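Local structure of glutamine cyclotransferase (3MBR) at residues Phe219-Gly222 and Met227-Glu230; Val125-Asp130 and Leu134-Ser139; Tyr34-Glu39 and Leu77-Trp82; Asn165-Ser170 and Thr199-Asp204. The protein probably catalyses the cyclisation of N-terminal glutamine to pyroglutamate as a glutaminyl cyclase, and binds a calcium ion in a five-bladed beta-propeller. The protein carries 1 engineered substitution. All blocks are in the same frame, centred on the assembly; numbering follows the deposited sequence.

Overall arrangement
Followed from the N terminus, the four contacts come in series, and none nests in or crosses another. Interaction 3 comes first, tying strand 32-37 to strand 76-81 in the next sheet and so closing a long loop between two propeller blades. Interaction 2 closes a short hairpin, 125-130 with 134-139, near the surface. Interaction 4 sets the turn at Trp167 against the loop 199-204, which leads into the last blade. Interaction 1 pairs the strands of the final hairpin. Interaction 3 touches interaction 1 through Glu35 and Thr221 and interaction 2 through Ile78 and Leu134, whereas interactions 1 and 2 lie on opposite sides of the chain's centre, about 28 Å apart between centres.

Interaction 1 (Phe219-Gly222 and Met227-Glu230); sequences FVTG and MLYE
The carbonyl oxygen of Tyr229 is gripped twice from the facing strand: Val220 N donates to it at 2.9 Å, and Phe219 CA adds a C-H...O contact at 3.1 Å. Tyr229 N returns a nearly straight bond, 175° at the hydrogen, to Val220 O, making Val220 and Tyr229 an antiparallel hydrogen-bonded pair. Further along, Thr221 swings OG1 opposite its own N (chi1 -165°), which brings the hydroxyl to Met227 O at 2.9 Å; threonine supplies a side-chain donor while its CG2 packs on Leu228 CD1.

This is the hairpin of the last propeller blade, and strand 9-16 from the N terminus adds to its outer side through strand 227-233, the closure that seals the ring of blades. On the face shared by Phe219 and Glu230, Leu228 CD2 lies 3.7 Å from Phe219 CD1. The Glu230 chain runs alongside the phenyl ring, CB 3.8 Å from CE1 of Phe219, so its methylenes serve as apolar packing while the carboxylate reaches Tyr15 OH and Arg232. On the other face, Val220 CG2 meets Tyr229 CB at 4.1 Å, and the side chain of Val220 also lies about 4 Å from that of Ile209, one of the calcium-binding residues.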
loop_
_atom_site.group_PDB
_atom_site.type_symbol
_atom_site.label_atom_id
_atom_site.label_comp_id
_atom_site.label_asym_id
_atom_site.label_seq_id
_atom_site.Cartn_x
_atom_site.Cartn_y
_atom_site.Cartn_z
ATOM N N PHE A 219 5.894 -7.459 -4.534
ATOM C CA PHE A 219 5.489 -6.856 -5.791
ATOM C C PHE A 219 5.287 -5.341 -5.610
ATOM O O PHE A 219 4.759 -4.893 -4.583
ATOM C CB PHE A 219 4.116 -7.437 -6.185
ATOM C CG PHE A 219 4.140 -8.945 -6.373
ATOM C CD1 PHE A 219 4.779 -9.541 -7.468
ATOM C CD2 PHE A 219 3.517 -9.750 -5.436
ATOM C CE1 PHE A 219 4.742 -10.928 -7.622
ATOM C CE2 PHE A 219 3.509 -11.103 -5.590
ATOM C CZ PHE A 219 4.125 -11.692 -6.667
ATOM N N VAL A 220 5.632 -4.578 -6.648
ATOM C CA VAL A 220 5.385 -3.158 -6.624
ATOM C C VAL A 220 4.758 -2.679 -7.946
ATOM O O VAL A 220 5.136 -3.187 -9.036
ATOM C CB VAL A 220 6.668 -2.314 -6.325
ATOM C CG1 VAL A 220 7.246 -2.676 -4.989
ATOM C CG2 VAL A 220 7.735 -2.502 -7.340
ATOM N N THR A 221 3.845 -1.741 -7.883
ATOM C CA THR A 221 3.370 -1.087 -9.092
ATOM C C THR A 221 2.883 0.306 -8.733
ATOM O O THR A 221 3.077 0.764 -7.592
ATOM C CB THR A 221 2.265 -1.896 -9.799
ATOM O OG1 THR A 221 2.091 -1.381 -11.143
ATOM C CG2 THR A 221 0.921 -1.930 -9.089
ATOM N N GLY A 222 2.348 1.049 -9.693
ATOM C CA GLY A 222 1.912 2.413 -9.407
ATOM C C GLY A 222 0.928 2.906 -10.430
ATOM O O GLY A 222 0.476 2.129 -11.331
ATOM N N MET A 227 3.589 -1.981 -16.024
ATOM C CA MET A 227 4.074 -3.221 -15.455
ATOM C C MET A 227 3.959 -3.201 -13.949
ATOM O O MET A 227 3.864 -2.167 -13.309
ATOM C CB MET A 227 5.563 -3.436 -15.792
ATOM C CG MET A 227 5.810 -3.647 -17.323
ATOM S SD MET A 227 7.461 -3.974 -17.788
ATOM C CE MET A 227 8.041 -2.269 -18.041
ATOM N N LEU A 228 3.934 -4.405 -13.441
ATOM C CA LEU A 228 4.028 -4.706 -12.027
ATOM C C LEU A 228 5.312 -5.514 -11.869
ATOM O O LEU A 228 5.543 -6.442 -12.666
ATOM C CB LEU A 228 2.741 -5.420 -11.533
ATOM C CG LEU A 228 2.742 -5.983 -10.097
ATOM C CD1 LEU A 228 1.441 -5.823 -9.482
ATOM C CD2 LEU A 228 3.251 -7.403 -10.131
ATOM N N TYR A 229 6.106 -5.197 -10.875
ATOM C CA TYR A 229 7.434 -5.864 -10.726
ATOM C C TYR A 229 7.491 -6.716 -9.499
ATOM O O TYR A 229 7.083 -6.301 -8.428
ATOM C CB TYR A 229 8.531 -4.833 -10.560
ATOM C CG TYR A 229 8.660 -3.920 -11.761
ATOM C CD1 TYR A 229 7.943 -2.710 -11.816
ATOM C CD2 TYR A 229 9.487 -4.227 -12.803
ATOM C CE1 TYR A 229 8.051 -1.865 -12.888
ATOM C CE2 TYR A 229 9.618 -3.355 -13.882
ATOM C CZ TYR A 229 8.843 -2.203 -13.948
ATOM O OH TYR A 229 9.009 -1.338 -14.999
ATOM N N GLU A 230 8.001 -7.936 -9.638
ATOM C CA GLU A 230 8.415 -8.735 -8.465
ATOM C C GLU A 230 9.873 -8.382 -8.251
ATOM O O GLU A 230 10.680 -8.495 -9.163
ATOM C CB GLU A 230 8.267 -10.251 -8.789
ATOM C CG GLU A 230 8.696 -11.139 -7.635
ATOM C CD GLU A 230 8.509 -12.612 -7.941
ATOM O OE1 GLU A 230 9.078 -13.410 -7.181
ATOM O OE2 GLU A 230 7.792 -12.945 -8.912
#

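Interaction 2 (Val125-Asp130 and Leu134-Ser139); sequences VIRKLD and LQQVGS
Lys128 meets both Val137 and Gly138 through its backbone. Its carbonyl oxygen accepts a short bond from Val137 N at 2.8 Å and a weak one from Gly138 N at 3.3 Å. Lys128 N in turn donates to Gly138 O, coming from above the carbonyl plane, while Gln136 NE2 reaches the same oxygen from the opposite face at 3.1 Å. Toward the turn, Asp130 N binds Gln135 O at 2.8 Å, and Leu134 N makes a weak bond back to Asp130 O.

C-H...O contacts fill in between these bonds, the shortest running from Ser139 CA to Ile126 O at 3.1 Å.

Among the side chains, Gln136 keeps CG opposite its own N (chi1 179°) and extends across the aliphatic stem of Arg127, with OE1 3.6 Å from Arg127 CD. Arginine suits this place because its methylenes carry the glutamine while its guanidinium goes on to Asp121 and Pro104 O. Leu129 CD2 packs on Gln136 CB at 3.9 Å, an apolar branch against the stem of a surface residue.

Two residues facing one, with the register slipping by one beyond Lys128, make this a classic beta bulge in an antiparallel hairpin of a propeller blade.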
loop_
_atom_site.group_PDB
_atom_site.type_symbol
_atom_site.label_atom_id
_atom_site.label_comp_id
_atom_site.label_asym_id
_atom_site.label_seq_id
_atom_site.Cartn_x
_atom_site.Cartn_y
_atom_site.Cartn_z
ATOM N N VAL A 125 2.876 9.784 11.846
ATOM C CA VAL A 125 2.387 8.881 12.929
ATOM C C VAL A 125 1.478 7.804 12.282
ATOM O O VAL A 125 0.351 8.129 11.809
ATOM C CB VAL A 125 1.607 9.687 13.949
ATOM C CG1 VAL A 125 0.988 8.774 14.997
ATOM C CG2 VAL A 125 2.522 10.698 14.566
ATOM N N ILE A 126 1.963 6.570 12.208
ATOM C CA ILE A 126 1.124 5.433 11.774
ATOM C C ILE A 126 0.233 4.941 12.945
ATOM O O ILE A 126 0.712 4.709 14.081
ATOM C CB ILE A 126 2.035 4.279 11.380
ATOM C CG1 ILE A 126 2.945 4.642 10.196
ATOM C CG2 ILE A 126 1.268 2.972 11.106
ATOM C CD1 ILE A 126 3.908 3.687 9.942
ATOM N N ARG A 127 -1.048 4.802 12.639
ATOM C CA ARG A 127 -2.049 4.343 13.632
ATOM C C ARG A 127 -2.102 2.808 13.627
ATOM O O ARG A 127 -2.187 2.154 12.585
ATOM C CB ARG A 127 -3.411 4.918 13.309
ATOM C CG ARG A 127 -3.465 6.455 13.016
ATOM C CD ARG A 127 -4.878 6.907 12.566
ATOM N NE ARG A 127 -4.967 8.301 12.087
ATOM C CZ ARG A 127 -6.065 8.940 11.643
ATOM N NH1 ARG A 127 -7.291 8.399 11.681
ATOM N NH2 ARG A 127 -5.951 10.212 11.181
ATOM N N LYS A 128 -2.159 2.234 14.828
ATOM C CA LYS A 128 -2.335 0.773 14.949
ATOM C C LYS A 128 -3.796 0.541 15.375
ATOM O O LYS A 128 -4.247 1.095 16.396
ATOM C CB LYS A 128 -1.341 0.263 15.964
ATOM C CG LYS A 128 -1.178 -1.226 16.116
ATOM C CD LYS A 128 0.009 -1.486 17.150
ATOM C CE LYS A 128 0.414 -2.927 17.304
ATOM N NZ LYS A 128 1.142 -3.179 18.638
ATOM N N LEU A 129 -4.529 -0.247 14.591
ATOM C CA LEU A 129 -5.974 -0.380 14.790
ATOM C C LEU A 129 -6.365 -1.785 15.145
ATOM O O LEU A 129 -5.767 -2.757 14.647
ATOM C CB LEU A 129 -6.720 0.011 13.501
ATOM C CG LEU A 129 -6.372 1.357 12.814
ATOM C CD1 LEU A 129 -7.234 1.510 11.540
ATOM C CD2 LEU A 129 -6.585 2.530 13.735
ATOM N N ASP A 130 -7.396 -1.913 16.000
ATOM C CA ASP A 130 -7.947 -3.172 16.235
ATOM C C ASP A 130 -8.750 -3.633 14.979
ATOM O O ASP A 130 -9.591 -2.869 14.525
ATOM C CB ASP A 130 -8.929 -3.011 17.461
ATOM C CG ASP A 130 -9.670 -4.294 17.728
ATOM O OD1 ASP A 130 -10.919 -4.280 17.653
ATOM O OD2 ASP A 130 -8.962 -5.300 18.001
ATOM N N LEU A 134 -11.958 -1.520 14.456
ATOM C CA LEU A 134 -11.319 -0.361 13.863
ATOM C C LEU A 134 -10.936 0.723 14.800
ATOM O O LEU A 134 -10.482 1.788 14.361
ATOM C CB LEU A 134 -12.056 0.178 12.643
ATOM C CG LEU A 134 -11.979 -1.044 11.683
ATOM C CD1 LEU A 134 -13.212 -1.541 11.109
ATOM C CD2 LEU A 134 -10.808 -1.194 10.862
ATOM N N GLN A 135 -10.998 0.447 16.096
ATOM C CA GLN A 135 -10.568 1.463 17.053
ATOM C C GLN A 135 -9.056 1.557 17.108
ATOM O O GLN A 135 -8.370 0.533 16.972
ATOM C CB GLN A 135 -11.066 1.063 18.467
ATOM C CG GLN A 135 -12.563 1.106 18.519
ATOM C CD GLN A 135 -13.016 0.570 19.917
ATOM O OE1 GLN A 135 -12.235 0.627 20.893
ATOM N NE2 GLN A 135 -14.225 0.059 20.006
ATOM N N GLN A 136 -8.523 2.774 17.273
ATOM C CA GLN A 136 -7.104 2.909 17.426
ATOM C C GLN A 136 -6.598 2.424 18.783
ATOM O O GLN A 136 -7.100 2.850 19.847
ATOM C CB GLN A 136 -6.677 4.353 17.170
ATOM C CG GLN A 136 -5.140 4.548 17.344
ATOM C CD GLN A 136 -4.668 5.870 16.770
ATOM O OE1 GLN A 136 -5.451 6.615 16.156
ATOM N NE2 GLN A 136 -3.387 6.168 16.958
ATOM N N VAL A 137 -5.597 1.560 18.800
ATOM C CA VAL A 137 -5.030 1.004 20.044
ATOM C C VAL A 137 -3.550 1.319 20.257
ATOM O O VAL A 137 -2.987 1.051 21.315
ATOM C CB VAL A 137 -5.297 -0.534 20.155
ATOM C CG1 VAL A 137 -6.822 -0.795 20.163
ATOM C CG2 VAL A 137 -4.669 -1.298 19.020
ATOM N N GLY A 138 -2.935 1.997 19.311
ATOM C CA GLY A 138 -1.523 2.326 19.462
ATOM C C GLY A 138 -1.055 3.156 18.289
ATOM O O GLY A 138 -1.858 3.573 17.476
ATOM N N SER A 139 0.229 3.518 18.321
ATOM C CA SER A 139 0.829 4.190 17.165
ATOM C C SER A 139 2.317 3.963 17.066
ATOM O O SER A 139 2.952 3.454 17.987
ATOM C CB SER A 139 0.513 5.675 17.212
ATOM O OG SER A 139 0.983 6.244 18.407
#

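Interaction 3 (Tyr34-Glu39 and Leu77-Trp82); sequences YESTGE and LIQLTW
With OG turned opposite the backbone N (chi1 -177°), Ser36 presents its hydroxyl to the neighbouring blade, and Gln79, with CG likewise opposite its N (chi1 -178°) and the chain extended beyond it, reaches back with its amide. The strands themselves stay well apart, their nearest facing CA atoms, those of Ser36 and Gln79, being 8.3 Å from each other, so a long glutamine on strand 76-81 suits the distance to a short serine on strand 32-37. Gln79 NE2 gives a weak bond to Ser36 OG at 3.0 Å, bent to 128° at the hydrogen. The same nitrogen also donates to a water at 2.9 Å, and that water donates in turn to Thr37 O at 2.9 Å. A buried amide nitrogen thus has two acceptors, and the water carries the link on to the backbone of the facing strand. Gln79 OE1, the other end of the amide, is bonded to Tyr90 OH, which helps fix its rotation, and Ser36 OG itself has a second, stronger partner in the carbonyl oxygen of Ala68.

Beside this polar link lies an apolar one, where Leu77 CD1 approaches Tyr34 CD2 obliquely at 4.0 Å. The Tyr34 ring also meets that of Phe27, their planes nearly parallel.

Strands 32-37 and 76-81 belong to successive blades of the propeller, and their joint is lined by Ile70 of strand 67-73 and Val45 of strand 44-49.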
loop_
_atom_site.group_PDB
_atom_site.type_symbol
_atom_site.label_atom_id
_atom_site.label_comp_id
_atom_site.label_asym_id
_atom_site.label_seq_id
_atom_site.Cartn_x
_atom_site.Cartn_y
_atom_site.Cartn_z
ATOM N N TYR A 34 -5.056 -7.730 -5.080
ATOM C CA TYR A 34 -6.235 -6.893 -4.892
ATOM C C TYR A 34 -5.683 -5.484 -4.951
ATOM O O TYR A 34 -4.652 -5.166 -4.295
ATOM C CB TYR A 34 -6.839 -7.176 -3.507
ATOM C CG TYR A 34 -7.535 -8.500 -3.495
ATOM C CD1 TYR A 34 -6.789 -9.667 -3.321
ATOM C CD2 TYR A 34 -8.926 -8.599 -3.744
ATOM C CE1 TYR A 34 -7.375 -10.927 -3.328
ATOM C CE2 TYR A 34 -9.549 -9.910 -3.713
ATOM C CZ TYR A 34 -8.764 -11.044 -3.523
ATOM O OH TYR A 34 -9.378 -12.287 -3.539
ATOM N N GLU A 35 -6.343 -4.645 -5.730
ATOM C CA GLU A 35 -5.829 -3.325 -6.017
ATOM C C GLU A 35 -6.915 -2.260 -5.914
ATOM O O GLU A 35 -7.994 -2.463 -6.522
ATOM C CB GLU A 35 -5.285 -3.304 -7.447
ATOM C CG GLU A 35 -4.542 -2.027 -7.803
ATOM C CD GLU A 35 -3.869 -2.139 -9.184
ATOM O OE1 GLU A 35 -4.037 -3.166 -9.902
ATOM O OE2 GLU A 35 -3.151 -1.183 -9.537
ATOM N N SER A 36 -6.728 -1.188 -5.158
ATOM C CA SER A 36 -7.661 -0.058 -5.036
ATOM C C SER A 36 -7.323 0.910 -6.173
ATOM O O SER A 36 -6.123 1.118 -6.458
ATOM C CB SER A 36 -7.232 0.630 -3.591
ATOM O OG SER A 36 -8.229 1.668 -3.490
ATOM N N THR A 37 -8.281 1.483 -6.846
ATOM C CA THR A 37 -7.981 2.476 -7.890
ATOM C C THR A 37 -8.801 3.677 -7.569
ATOM O O THR A 37 -9.998 3.546 -7.299
ATOM C CB THR A 37 -8.158 1.906 -9.304
ATOM O OG1 THR A 37 -9.497 1.490 -9.569
ATOM C CG2 THR A 37 -7.290 0.732 -9.560
ATOM N N GLY A 38 -8.172 4.871 -7.640
ATOM C CA GLY A 38 -8.638 6.056 -6.975
ATOM C C GLY A 38 -9.012 7.045 -7.974
ATOM O O GLY A 38 -8.200 7.478 -8.752
ATOM N N GLU A 39 -10.286 7.396 -7.949
ATOM C CA GLU A 39 -10.722 8.683 -8.504
ATOM C C GLU A 39 -12.090 8.948 -7.904
ATOM O O GLU A 39 -12.904 8.050 -7.787
ATOM C CB GLU A 39 -10.767 8.726 -10.045
ATOM C CG GLU A 39 -10.998 10.172 -10.515
ATOM C CD GLU A 39 -10.657 10.433 -11.974
ATOM O OE1 GLU A 39 -11.186 11.465 -12.495
ATOM O OE2 GLU A 39 -9.867 9.635 -12.588
ATOM N N LEU A 77 -12.215 -7.364 3.409
ATOM C CA LEU A 77 -11.347 -6.374 2.765
ATOM C C LEU A 77 -11.690 -5.033 3.333
ATOM O O LEU A 77 -12.844 -4.618 3.311
ATOM C CB LEU A 77 -11.477 -6.436 1.248
ATOM C CG LEU A 77 -10.471 -5.670 0.436
ATOM C CD1 LEU A 77 -10.519 -6.229 -0.953
ATOM C CD2 LEU A 77 -10.750 -4.214 0.401
ATOM N N ILE A 78 -10.711 -4.380 3.931
ATOM C CA ILE A 78 -10.958 -3.057 4.601
ATOM C C ILE A 78 -10.348 -1.972 3.748
ATOM O O ILE A 78 -9.214 -2.118 3.307
ATOM C CB ILE A 78 -10.345 -3.114 6.059
ATOM C CG1 ILE A 78 -11.000 -4.268 6.833
ATOM C CG2 ILE A 78 -10.528 -1.770 6.728
ATOM C CD1 ILE A 78 -10.408 -4.627 8.101
ATOM N N GLN A 79 -11.105 -0.887 3.544
ATOM C CA GLN A 79 -10.619 0.175 2.678
ATOM C C GLN A 79 -10.825 1.533 3.305
ATOM O O GLN A 79 -11.867 1.789 3.930
ATOM C CB GLN A 79 -11.402 0.104 1.371
ATOM C CG GLN A 79 -10.927 1.169 0.338
ATOM C CD GLN A 79 -11.596 1.075 -0.978
ATOM O OE1 GLN A 79 -12.771 0.769 -1.076
ATOM N NE2 GLN A 79 -10.844 1.361 -2.046
ATOM N N LEU A 80 -9.886 2.463 3.096
ATOM C CA LEU A 80 -9.992 3.869 3.492
ATOM C C LEU A 80 -10.487 4.696 2.332
ATOM O O LEU A 80 -10.541 4.225 1.192
ATOM C CB LEU A 80 -8.651 4.424 4.005
ATOM C CG LEU A 80 -7.963 3.589 5.059
ATOM C CD1 LEU A 80 -6.555 4.171 5.305
ATOM C CD2 LEU A 80 -8.785 3.590 6.334
ATOM N N THR A 81 -10.903 5.935 2.629
ATOM C CA THR A 81 -11.185 6.857 1.550
ATOM C C THR A 81 -10.282 8.043 1.699
ATOM O O THR A 81 -9.779 8.364 2.811
ATOM C CB THR A 81 -12.643 7.350 1.581
ATOM O OG1 THR A 81 -12.914 7.982 2.850
ATOM C CG2 THR A 81 -13.642 6.260 1.270
ATOM N N TRP A 82 -10.068 8.746 0.627
ATOM C CA TRP A 82 -9.135 9.876 0.764
ATOM C C TRP A 82 -9.567 10.987 1.762
ATOM O O TRP A 82 -8.923 11.244 2.844
ATOM C CB TRP A 82 -8.865 10.396 -0.620
ATOM C CG TRP A 82 -7.867 11.554 -0.662
ATOM C CD1 TRP A 82 -6.839 11.843 0.248
ATOM C CD2 TRP A 82 -7.848 12.591 -1.641
ATOM N NE1 TRP A 82 -6.192 12.993 -0.145
ATOM C CE2 TRP A 82 -6.791 13.470 -1.297
ATOM C CE3 TRP A 82 -8.629 12.867 -2.780
ATOM C CZ2 TRP A 82 -6.493 14.606 -2.063
ATOM C CZ3 TRP A 82 -8.340 13.991 -3.532
ATOM C CH2 TRP A 82 -7.279 14.853 -3.167
HETATM O O HOH W 1 -10.825 2.507 -4.758
#

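Interaction 4 (Asn165-Ser170 and Thr199-Asp204); sequences NVWLTS and TDSTND
A type I beta turn, Asp200 to Asn203, in the loop between two propeller blades meets the indole of Trp167 through Ser201. The contact is chiefly a CH-pi one: Ser201 CB stands 3.8 Å from the centroid of the six-membered ring of Trp167, only 18° off the ring normal. Ser201 N lies over the same face, 3.7 Å from Trp167 CH2. At the rim of the indole, in its plane, sits Thr199 O, 3.8 Å from Trp167 CZ3. A broad flat side chain suits this position, since it spans the backbone of three successive residues and uses both face and edge.

Trp167 follows the end of strand 161-166, in the tight turn that leads to strand 171-175 and is bridged by Thr169 N to Val166 O. Its CG is placed between its own N and carbonyl carbon (chi1 69°), which projects the ring toward the loop, and Leu168 CB lies against the opposite face. The indole NE1 is bound by Asn151 OD1, which helps set the rotation of the ring.

Within the loop, Asp200 forms an Asx turn; short polar side chains suit a turn whose backbone N-H groups need nearby acceptors. Asp200 OD2 accepts from Thr202 N on its anti side at 2.9 Å and from Thr202 OG1 through its syn lone pair at 2.7 Å. Asn203 OD1 reaches back to Asp200 N at 2.8 Å.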
loop_
_atom_site.group_PDB
_atom_site.type_symbol
_atom_site.label_atom_id
_atom_site.label_comp_id
_atom_site.label_asym_id
_atom_site.label_seq_id
_atom_site.Cartn_x
_atom_site.Cartn_y
_atom_site.Cartn_z
ATOM N N ASN A 165 5.971 3.395 1.265
ATOM C CA ASN A 165 6.440 4.249 0.159
ATOM C C ASN A 165 6.452 5.711 0.514
ATOM O O ASN A 165 5.486 6.197 1.125
ATOM C CB ASN A 165 5.507 4.089 -1.048
ATOM C CG ASN A 165 6.095 4.664 -2.306
ATOM O OD1 ASN A 165 7.150 4.201 -2.770
ATOM N ND2 ASN A 165 5.415 5.653 -2.909
ATOM N N VAL A 166 7.537 6.406 0.120
ATOM C CA VAL A 166 7.734 7.830 0.309
ATOM C C VAL A 166 7.786 8.395 -1.186
ATOM O O VAL A 166 8.849 8.452 -1.930
ATOM C CB VAL A 166 9.155 8.081 0.883
ATOM C CG1 VAL A 166 9.210 9.473 1.253
ATOM C CG2 VAL A 166 9.436 7.175 2.119
ATOM N N TRP A 167 6.644 8.710 -1.698
ATOM C CA TRP A 167 6.562 9.102 -3.078
ATOM C C TRP A 167 7.344 10.291 -3.428
ATOM O O TRP A 167 7.677 10.434 -4.572
ATOM C CB TRP A 167 5.084 9.346 -3.513
ATOM C CG TRP A 167 4.393 10.633 -2.850
ATOM C CD1 TRP A 167 3.698 10.739 -1.611
ATOM C CD2 TRP A 167 4.307 11.952 -3.468
ATOM N NE1 TRP A 167 3.189 12.062 -1.466
ATOM C CE2 TRP A 167 3.609 12.812 -2.558
ATOM C CE3 TRP A 167 4.843 12.499 -4.666
ATOM C CZ2 TRP A 167 3.362 14.144 -2.871
ATOM C CZ3 TRP A 167 4.558 13.871 -4.976
ATOM C CH2 TRP A 167 3.877 14.635 -4.107
ATOM N N LEU A 168 7.569 11.218 -2.492
ATOM C CA LEU A 168 8.241 12.370 -2.963
ATOM C C LEU A 168 9.744 12.135 -3.080
ATOM O O LEU A 168 10.426 12.950 -3.721
ATOM C CB LEU A 168 7.857 13.671 -2.270
ATOM C CG LEU A 168 8.078 13.589 -0.854
ATOM C CD1 LEU A 168 9.441 14.123 -0.739
ATOM C CD2 LEU A 168 6.891 14.524 -0.235
ATOM N N THR A 169 10.223 11.001 -2.570
ATOM C CA THR A 169 11.641 10.718 -2.812
ATOM C C THR A 169 11.840 9.438 -3.658
ATOM O O THR A 169 13.017 9.143 -3.986
ATOM C CB THR A 169 12.449 10.478 -1.515
ATOM O OG1 THR A 169 13.747 10.011 -1.887
ATOM C CG2 THR A 169 11.869 9.399 -0.786
ATOM N N SER A 170 10.731 8.793 -4.096
ATOM C CA SER A 170 10.781 7.464 -4.884
ATOM C C SER A 170 11.381 6.137 -4.126
ATOM O O SER A 170 11.665 4.994 -4.640
ATOM C CB SER A 170 11.462 7.722 -6.260
ATOM O OG SER A 170 10.676 8.726 -6.941
ATOM N N THR A 199 6.237 16.018 -10.809
ATOM C CA THR A 199 5.352 14.886 -10.440
ATOM C C THR A 199 4.561 15.257 -9.221
ATOM O O THR A 199 5.155 15.701 -8.264
ATOM C CB THR A 199 6.258 13.636 -10.081
ATOM O OG1 THR A 199 6.909 13.246 -11.302
ATOM C CG2 THR A 199 5.468 12.451 -9.556
ATOM N N ASP A 200 3.247 15.162 -9.215
ATOM C CA ASP A 200 2.479 15.247 -7.944
ATOM C C ASP A 200 1.896 13.898 -7.564
ATOM O O ASP A 200 2.134 12.879 -8.289
ATOM C CB ASP A 200 1.466 16.385 -7.978
ATOM C CG ASP A 200 0.432 16.182 -9.001
ATOM O OD1 ASP A 200 0.042 17.181 -9.644
ATOM O OD2 ASP A 200 -0.014 15.026 -9.070
ATOM N N SER A 201 1.187 13.797 -6.434
ATOM C CA SER A 201 0.866 12.492 -5.912
ATOM C C SER A 201 -0.253 11.833 -6.727
ATOM O O SER A 201 -0.571 10.687 -6.507
ATOM C CB SER A 201 0.463 12.484 -4.415
ATOM O OG SER A 201 -0.674 13.303 -4.275
ATOM N N THR A 202 -0.793 12.558 -7.679
ATOM C CA THR A 202 -1.771 12.007 -8.610
ATOM C C THR A 202 -1.171 11.469 -9.897
ATOM O O THR A 202 -1.922 10.839 -10.702
ATOM C CB THR A 202 -2.831 13.086 -8.970
ATOM O OG1 THR A 202 -2.334 13.951 -10.022
ATOM C CG2 THR A 202 -3.301 13.941 -7.748
ATOM N N ASN A 203 0.136 11.727 -10.151
ATOM C CA ASN A 203 0.855 11.394 -11.435
ATOM C C ASN A 203 1.256 9.898 -11.349
ATOM O O ASN A 203 0.768 9.240 -10.478
ATOM C CB ASN A 203 2.068 12.333 -11.664
ATOM C CG ASN A 203 1.638 13.676 -12.179
ATOM O OD1 ASN A 203 2.198 14.696 -11.787
ATOM N ND2 ASN A 203 0.615 13.709 -13.074
ATOM N N ASP A 204 2.239 9.401 -12.136
ATOM C CA ASP A 204 2.454 7.920 -12.139
ATOM C C ASP A 204 3.387 7.405 -11.017
ATOM O O ASP A 204 4.490 6.810 -11.287
ATOM C CB ASP A 204 2.920 7.459 -13.564
ATOM C CG ASP A 204 1.916 7.788 -14.687
ATOM O OD1 ASP A 204 2.201 7.422 -15.886
ATOM O OD2 ASP A 204 0.854 8.425 -14.423
#